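Local coordinates for 11S globulin subunit beta (Cucurbita maxima, PDB 2E9Q), which serves as a seed storage protein and nutrient reservoir, a hexamer whose subunits are each made as one precursor of an acidic and a basic chain, at residues P84-V89 and P315-V320; I98-C103 and L284-N289. One frame throughout, in Å; residues are numbered along the deposited sequence. Where two conformers were deposited one is given.

Interaction 1: P84-V89 and P315-V320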
ATOM      1  N   PRO A  84     -12.222   5.397  -6.075  1.00 45.47           N
ATOM      2  CA  PRO A  84     -13.010   6.280  -5.205  1.00 36.21           C
ATOM      3  C   PRO A  84     -13.107   7.645  -5.892  1.00 43.18           C
ATOM      4  O   PRO A  84     -12.191   8.049  -6.631  1.00 34.16           O
ATOM      5  CB  PRO A  84     -12.165   6.381  -3.935  1.00 46.20           C
ATOM      6  CG  PRO A  84     -11.196   5.243  -4.029  1.00 49.48           C
ATOM      7  CD  PRO A  84     -10.897   5.148  -5.489  1.00 43.62           C
ATOM      8  N   LYS A  85     -14.191   8.364  -5.624  1.00 37.55           N
ATOM      9  CA  LYS A  85     -14.392   9.668  -6.228  1.00 36.44           C
ATOM     10  C   LYS A  85     -14.907  10.727  -5.277  1.00 41.84           C
ATOM     11  O   LYS A  85     -15.607  10.442  -4.296  1.00 43.83           O
ATOM     12  CB  LYS A  85     -15.401   9.577  -7.381  1.00 39.23           C
ATOM     13  CG  LYS A  85     -14.959   8.786  -8.595  1.00 41.38           C
ATOM     14  CD  LYS A  85     -16.150   8.572  -9.521  1.00 45.73           C
ATOM     15  CE  LYS A  85     -15.761   7.816 -10.780  1.00 49.66           C
ATOM     16  NZ  LYS A  85     -16.888   7.764 -11.756  1.00 44.12           N
ATOM     17  N   LEU A  86     -14.556  11.959  -5.598  1.00 33.25           N
ATOM     18  CA  LEU A  86     -15.011  13.113  -4.879  1.00 34.61           C
ATOM     19  C   LEU A  86     -15.642  13.886  -6.022  1.00 41.70           C
ATOM     20  O   LEU A  86     -15.142  13.853  -7.154  1.00 38.85           O
ATOM     21  CB  LEU A  86     -13.844  13.879  -4.277  1.00 38.50           C
ATOM     22  CG  LEU A  86     -13.710  13.866  -2.756  1.00 43.89           C
ATOM     23  CD1 LEU A  86     -14.301  12.619  -2.126  1.00 35.90           C
ATOM     24  CD2 LEU A  86     -12.252  14.016  -2.434  1.00 39.16           C
ATOM     25  N   ILE A  87     -16.747  14.560  -5.740  1.00 41.45           N
ATOM     26  CA  ILE A  87     -17.447  15.314  -6.764  1.00 42.28           C
ATOM     27  C   ILE A  87     -17.817  16.666  -6.219  1.00 48.64           C
ATOM     28  O   ILE A  87     -18.599  16.765  -5.270  1.00 48.96           O
ATOM     29  CB  ILE A  87     -18.725  14.591  -7.186  1.00 34.45           C
ATOM     30  CG1 ILE A  87     -18.364  13.257  -7.831  1.00 40.34           C
ATOM     31  CG2 ILE A  87     -19.535  15.465  -8.112  1.00 43.07           C
ATOM     32  CD1 ILE A  87     -19.553  12.459  -8.339  1.00 38.38           C
ATOM     33  N   PHE A  88     -17.243  17.711  -6.799  1.00 38.63           N
ATOM     34  CA  PHE A  88     -17.557  19.048  -6.350  1.00 37.56           C
ATOM     35  C   PHE A  88     -18.676  19.598  -7.216  1.00 44.01           C
ATOM     36  O   PHE A  88     -18.576  19.585  -8.442  1.00 45.30           O
ATOM     37  CB  PHE A  88     -16.345  19.960  -6.450  1.00 37.51           C
ATOM     38  CG  PHE A  88     -16.613  21.365  -6.004  1.00 43.72           C
ATOM     39  CD1 PHE A  88     -16.802  21.657  -4.656  1.00 52.08           C
ATOM     40  CD2 PHE A  88     -16.676  22.401  -6.929  1.00 47.08           C
ATOM     41  CE1 PHE A  88     -17.046  22.963  -4.231  1.00 43.38           C
ATOM     42  CE2 PHE A  88     -16.920  23.705  -6.518  1.00 47.87           C
ATOM     43  CZ  PHE A  88     -17.105  23.986  -5.159  1.00 56.04           C
ATOM     44  N   VAL A  89     -19.743  20.068  -6.570  1.00 45.04           N
ATOM     45  CA  VAL A  89     -20.898  20.643  -7.263  1.00 44.98           C
ATOM     46  C   VAL A  89     -20.572  22.110  -7.512  1.00 44.32           C
ATOM     47  O   VAL A  89     -20.715  22.951  -6.629  1.00 45.26           O
ATOM     48  CB  VAL A  89     -22.182  20.522  -6.396  1.00 46.83           C
ATOM     49  CG1 VAL A  89     -23.357  21.190  -7.090  1.00 45.37           C
ATOM     50  CG2 VAL A  89     -22.489  19.053  -6.140  1.00 40.47           C
ATOM     51  N   PRO A 315     -15.771  12.123   8.390  1.00 48.42           N
ATOM     52  CA  PRO A 315     -15.271  10.790   8.746  1.00 38.08           C
ATOM     53  C   PRO A 315     -15.091   9.815   7.590  1.00 37.87           C
ATOM     54  O   PRO A 315     -14.136   9.050   7.557  1.00 37.98           O
ATOM     55  CB  PRO A 315     -16.313  10.291   9.740  1.00 43.08           C
ATOM     56  CG  PRO A 315     -16.694  11.539  10.453  1.00 55.77           C
ATOM     57  CD  PRO A 315     -16.841  12.536   9.322  1.00 46.69           C
ATOM     58  N   ILE A 316     -16.018   9.828   6.648  1.00 41.18           N
ATOM     59  CA  ILE A 316     -15.933   8.910   5.529  1.00 47.13           C
ATOM     60  C   ILE A 316     -14.644   9.072   4.689  1.00 36.92           C
ATOM     61  O   ILE A 316     -14.210   8.139   4.034  1.00 43.08           O
ATOM     62  CB  ILE A 316     -17.201   9.032   4.639  1.00 40.89           C
ATOM     63  CG1 ILE A 316     -17.227   7.911   3.606  1.00 41.44           C
ATOM     64  CG2 ILE A 316     -17.243  10.373   3.964  1.00 39.23           C
ATOM     65  CD1 ILE A 316     -17.143   6.547   4.210  1.00 47.94           C
ATOM     66  N   LEU A 317     -14.025  10.244   4.728  1.00 38.65           N
ATOM     67  CA  LEU A 317     -12.808  10.477   3.959  1.00 36.31           C
ATOM     68  C   LEU A 317     -11.669   9.550   4.386  1.00 48.15           C
ATOM     69  O   LEU A 317     -10.789   9.215   3.590  1.00 48.36           O
ATOM     70  CB  LEU A 317     -12.398  11.937   4.086  1.00 31.62           C
ATOM     71  CG  LEU A 317     -13.472  12.853   3.489  1.00 38.67           C
ATOM     72  CD1 LEU A 317     -13.034  14.300   3.550  1.00 33.41           C
ATOM     73  CD2 LEU A 317     -13.735  12.427   2.036  1.00 42.40           C
ATOM     74  N   ARG A 318     -11.703   9.132   5.646  1.00 45.88           N
ATOM     75  CA  ARG A 318     -10.706   8.223   6.185  1.00 43.44           C
ATOM     76  C   ARG A 318     -10.736   6.932   5.365  1.00 45.13           C
ATOM     77  O   ARG A 318      -9.705   6.311   5.136  1.00 47.28           O
ATOM     78  CB  ARG A 318     -11.034   7.930   7.652  1.00 52.80           C
ATOM     79  CG  ARG A 318      -9.962   7.179   8.443  1.00 64.09           C
ATOM     80  CD  ARG A 318     -10.556   6.666   9.768  1.00 77.33           C
ATOM     81  NE  ARG A 318      -9.587   5.962  10.614  1.00 90.11           N
ATOM     82  CZ  ARG A 318      -9.909   5.229  11.682  1.00 90.64           C
ATOM     83  NH1 ARG A 318     -11.179   5.087  12.045  1.00 90.29           N
ATOM     84  NH2 ARG A 318      -8.959   4.643  12.400  1.00 92.86           N
ATOM     85  N   GLN A 319     -11.921   6.534   4.910  1.00 47.50           N
ATOM     86  CA  GLN A 319     -12.045   5.313   4.130  1.00 43.76           C
ATOM     87  C   GLN A 319     -11.657   5.465   2.663  1.00 46.62           C
ATOM     88  O   GLN A 319     -11.103   4.535   2.089  1.00 48.21           O
ATOM     89  CB  GLN A 319     -13.463   4.746   4.220  1.00 49.92           C
ATOM     90  CG  GLN A 319     -13.590   3.351   3.588  1.00 71.07           C
ATOM     91  CD  GLN A 319     -14.207   3.366   2.190  1.00 85.06           C
ATOM     92  OE1 GLN A 319     -14.080   2.400   1.426  1.00 79.76           O
ATOM     93  NE2 GLN A 319     -14.891   4.458   1.856  1.00 90.20           N
ATOM     94  N   VAL A 320     -11.950   6.606   2.039  1.00 40.46           N
ATOM     95  CA  VAL A 320     -11.568   6.766   0.636  1.00 42.87           C
ATOM     96  C   VAL A 320     -10.134   7.277   0.511  1.00 47.02           C
ATOM     97  O   VAL A 320      -9.501   7.127  -0.534  1.00 38.17           O
ATOM     98  CB  VAL A 320     -12.524   7.717  -0.145  1.00 39.61           C
ATOM     99  CG1 VAL A 320     -13.882   7.081  -0.262  1.00 50.72           C
ATOM    100  CG2 VAL A 320     -12.629   9.047   0.538  1.00 37.26           C
TER
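V320 sets its branched end against the ring of P84, where the strand 85-91 begins. From V320 outward, CB itself makes the closest approach, 4.0 Å from P84 CB; these two residues also bring their backbones nearest, with V320 CA 6.0 Å from P84 CA. One atom further, CG1 stays alongside the same ring atom, 4.1 Å from P84 CB, because it stands anti to its own carbonyl carbon (chi1 -67°). The other methyl, CG2, turns off toward its helical neighbour and packs 3.9 Å from L317 CD2. That methyl of L317 in turn forms the second apolar touch across the contact, lying 4.2 Å from L86 CD1. All four touching residues are buried, and no hydrogen bond spans the two segments.

The two segments come from different halves of a bicupin. P84-V89 enters the strand 85-91 of the first jelly-roll barrel, hydrogen-bonded on one side to the strand 155-162 and on the other to 135-139, while P315-V320 holds a short helix, 317-320, within the second cupin region. L86 also touches F399 of the strand 393-400, as does F88, so the helix adds to an interface where the sheets of both barrels face each other.

L86 reaches the helix with its end more than with its CB: a first torsion well off a staggered value (chi1 -111°) accompanies the swing of CD1 toward L317. V138, on the neighbouring strand 135-139, touches both L86 and L317 and links the pair from the sheet side. The backbone O of V320 accepts a hydrogen bond from N165 ND2, and the N165 side chain also lies against P84.

Interaction 2: I98-C103 and L284-N289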
ATOM      1  N   ILE A  98     -27.200   6.839  -3.590  1.00 46.59           N
ATOM      2  CA  ILE A  98     -25.980   6.064  -3.470  1.00 53.91           C
ATOM      3  C   ILE A  98     -26.135   4.946  -2.449  1.00 66.21           C
ATOM      4  O   ILE A  98     -26.080   5.167  -1.239  1.00 69.21           O
ATOM      5  CB  ILE A  98     -24.776   6.969  -3.111  1.00 51.48           C
ATOM      6  CG1 ILE A  98     -23.528   6.114  -2.914  1.00 50.57           C
ATOM      7  CG2 ILE A  98     -25.087   7.809  -1.888  1.00 58.59           C
ATOM      8  CD1 ILE A  98     -22.243   6.920  -2.773  1.00 59.49           C
ATOM      9  N   ALA A  99     -26.305   3.738  -2.974  1.00 70.17           N
ATOM     10  CA  ALA A  99     -26.510   2.523  -2.191  1.00 77.35           C
ATOM     11  C   ALA A  99     -25.568   2.196  -1.028  1.00 76.29           C
ATOM     12  O   ALA A  99     -26.014   2.090   0.115  1.00 81.68           O
ATOM     13  CB  ALA A  99     -26.571   1.324  -3.138  1.00 71.48           C
ATOM     14  N   ILE A 100     -24.279   2.034  -1.324  1.00 68.84           N
ATOM     15  CA  ILE A 100     -23.260   1.653  -0.340  1.00 75.78           C
ATOM     16  C   ILE A 100     -23.638   0.323   0.336  1.00 81.18           C
ATOM     17  O   ILE A 100     -24.487   0.268   1.229  1.00 73.90           O
ATOM     18  CB  ILE A 100     -22.960   2.781   0.723  1.00 65.63           C
ATOM     19  CG1 ILE A 100     -22.526   2.156   2.052  1.00 60.47           C
ATOM     20  CG2 ILE A 100     -24.134   3.714   0.888  1.00 73.89           C
ATOM     21  CD1 ILE A 100     -21.253   1.353   1.975  1.00 73.95           C
ATOM     22  N   PRO A 101     -22.985  -0.773  -0.100  1.00 84.30           N
ATOM     23  CA  PRO A 101     -23.132  -2.165   0.337  1.00 81.88           C
ATOM     24  C   PRO A 101     -23.287  -2.432   1.826  1.00 85.32           C
ATOM     25  O   PRO A 101     -22.685  -1.761   2.670  1.00 83.36           O
ATOM     26  CB  PRO A 101     -21.893  -2.843  -0.245  1.00 85.18           C
ATOM     27  CG  PRO A 101     -20.900  -1.721  -0.358  1.00 89.60           C
ATOM     28  CD  PRO A 101     -21.762  -0.627  -0.908  1.00 88.68           C
ATOM     29  N   GLY A 102     -24.099  -3.439   2.130  1.00 87.51           N
ATOM     30  CA  GLY A 102     -24.350  -3.810   3.507  1.00 85.24           C
ATOM     31  C   GLY A 102     -25.386  -2.892   4.109  1.00 88.02           C
ATOM     32  O   GLY A 102     -26.126  -3.283   5.010  1.00 95.62           O
ATOM     33  N   CYS A 103     -25.450  -1.668   3.597  1.00 86.36           N
ATOM     34  CA  CYS A 103     -26.393  -0.684   4.101  1.00 86.16           C
ATOM     35  C   CYS A 103     -27.714  -0.656   3.354  1.00 92.04           C
ATOM     36  O   CYS A 103     -28.126   0.395   2.853  1.00 95.50           O
ATOM     37  CB  CYS A 103     -25.774   0.707   4.059  1.00 81.62           C
ATOM     38  SG  CYS A 103     -24.213   0.836   4.974  1.00 82.12           S
ATOM     39  N   LEU A 284     -22.535   7.309   8.381  1.00 51.52           N
ATOM     40  CA  LEU A 284     -21.611   8.374   7.995  1.00 53.52           C
ATOM     41  C   LEU A 284     -22.172   9.310   6.928  1.00 45.61           C
ATOM     42  O   LEU A 284     -22.874   8.874   6.021  1.00 49.91           O
ATOM     43  CB  LEU A 284     -20.308   7.763   7.489  1.00 55.62           C
ATOM     44  CG  LEU A 284     -19.563   6.883   8.493  1.00 61.01           C
ATOM     45  CD1 LEU A 284     -18.256   6.406   7.879  1.00 54.83           C
ATOM     46  CD2 LEU A 284     -19.292   7.675   9.762  1.00 58.35           C
ATOM     47  N   ARG A 285     -21.882  10.600   7.040  1.00 41.59           N
ATOM     48  CA  ARG A 285     -22.363  11.522   6.021  1.00 51.38           C
ATOM     49  C   ARG A 285     -21.525  11.245   4.766  1.00 47.45           C
ATOM     50  O   ARG A 285     -20.401  10.749   4.861  1.00 36.04           O
ATOM     51  CB  ARG A 285     -22.173  12.974   6.471  0.50 51.73           C
ATOM     52  CG  ARG A 285     -21.949  13.125   7.961  0.50 53.70           C
ATOM     53  CD  ARG A 285     -20.492  13.435   8.241  0.50 52.23           C
ATOM     54  NE  ARG A 285     -20.086  13.048   9.584  0.50 39.99           N
ATOM     55  CZ  ARG A 285     -20.068  11.796  10.016  0.50 18.13           C
ATOM     56  NH1 ARG A 285     -19.678  11.518  11.254  0.50 47.23           N
ATOM     57  NH2 ARG A 285     -20.448  10.826   9.217  0.50 25.75           N
ATOM     58  N   LEU A 286     -22.095  11.528   3.599  1.00 47.41           N
ATOM     59  CA  LEU A 286     -21.413  11.291   2.337  1.00 45.57           C
ATOM     60  C   LEU A 286     -21.187  12.590   1.584  1.00 50.74           C
ATOM     61  O   LEU A 286     -20.960  12.592   0.372  1.00 47.05           O
ATOM     62  CB  LEU A 286     -22.225  10.326   1.475  1.00 49.77           C
ATOM     63  CG  LEU A 286     -22.532   8.984   2.142  1.00 45.94           C
ATOM     64  CD1 LEU A 286     -23.104   8.011   1.125  1.00 42.84           C
ATOM     65  CD2 LEU A 286     -21.257   8.429   2.745  1.00 49.87           C
ATOM     66  N   LYS A 287     -21.267  13.697   2.310  1.00 45.97           N
ATOM     67  CA  LYS A 287     -21.046  14.992   1.719  1.00 38.15           C
ATOM     68  C   LYS A 287     -20.781  16.023   2.784  1.00 47.00           C
ATOM     69  O   LYS A 287     -21.054  15.796   3.966  1.00 40.46           O
ATOM     70  CB  LYS A 287     -22.246  15.433   0.874  1.00 52.15           C
ATOM     71  CG  LYS A 287     -23.494  15.867   1.634  1.00 56.65           C
ATOM     72  CD  LYS A 287     -24.457  16.571   0.668  1.00 58.66           C
ATOM     73  CE  LYS A 287     -25.781  16.954   1.317  1.00 60.45           C
ATOM     74  NZ  LYS A 287     -26.746  15.805   1.359  1.00 65.32           N
ATOM     75  N   GLN A 288     -20.232  17.151   2.338  1.00 45.48           N
ATOM     76  CA  GLN A 288     -19.911  18.295   3.178  1.00 40.65           C
ATOM     77  C   GLN A 288     -19.868  19.505   2.251  1.00 50.89           C
ATOM     78  O   GLN A 288     -19.229  19.465   1.194  1.00 46.42           O
ATOM     79  CB  GLN A 288     -18.545  18.124   3.848  1.00 38.87           C
ATOM     80  CG  GLN A 288     -18.127  19.327   4.709  1.00 37.71           C
ATOM     81  CD  GLN A 288     -16.704  19.222   5.246  1.00 42.41           C
ATOM     82  OE1 GLN A 288     -16.190  18.129   5.466  1.00 43.25           O
ATOM     83  NE2 GLN A 288     -16.071  20.368   5.478  1.00 45.56           N
ATOM     84  N   ASN A 289     -20.552  20.577   2.625  1.00 49.43           N
ATOM     85  CA  ASN A 289     -20.540  21.766   1.790  1.00 47.89           C
ATOM     86  C   ASN A 289     -19.360  22.617   2.211  1.00 54.96           C
ATOM     87  O   ASN A 289     -19.231  22.976   3.384  1.00 50.83           O
ATOM     88  CB  ASN A 289     -21.829  22.568   1.955  1.00 52.32           C
ATOM     89  CG  ASN A 289     -21.991  23.619   0.879  1.00 39.49           C
ATOM     90  OD1 ASN A 289     -22.677  23.406  -0.119  1.00 49.08           O
ATOM     91  ND2 ASN A 289     -21.343  24.752   1.068  1.00 40.79           N
TER
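I98 and L286 point at each other tip to tip, and their methyl groups supply most of the apolar contact. L286 CD1 sits 3.6 Å from I98 CG2 and 4.1 Å from I98 CD1, touching both branches of the isoleucine. I98 offers them together because its CG1 runs anti to the backbone N (chi1 177°). I100 adds a looser touch, CG2 to L286 CD1 at 4.4 Å, so a single leucine methyl gathers all three contacts. R129 of the strand 129-132 is touched by all three of these side chains.

Hydrogen bonds run to the surroundings rather than across the pair. Backbone pairs L286 with V138 and Q288 with L136 lay the strand 287-289 along 135-139, at the edge of the first barrel's large antiparallel sheet within this chain. Separately, L286 O accepts a bond from R96 NH1, and K287 NZ bonds P130 O.

The covalent tie lies beside the contact. A type II turn from I100 to C103, with G102 at positive phi, brings C103 to its disulfide with C282, the bond that joins the acidic and basic chains of the processed subunit. The loop also reaches a neighbouring subunit, A99 packing on M419 of that chain.

With only methyl groups meeting and no hydrogen bond across, the contact depends on shape and has little directional preference; the disulfide and the hydrogen bonds described here run to other parts of the chain.

Overall arrangement
Interactions 1 and 2 have centres about 10 Å apart and touch directly: I316 CD1 lies 3.8 Å from L284 CD1, and P315 CB lies 4.0 Å from L284 CD2. Along the chain, interaction 2 is nested within the loop that interaction 1 closes. Both use the same antiparallel sheet, in which 135-139 is flanked by 85-91 on one side and 287-289 on the other. The centre of interaction 1 lies about 8 Å from the centre of the chain, that of interaction 2 about 16 Å; the first joins the two cupin halves, the second lies beside the disulfide between C103 and C282. Neither is near the annotated magnesium-binding residues.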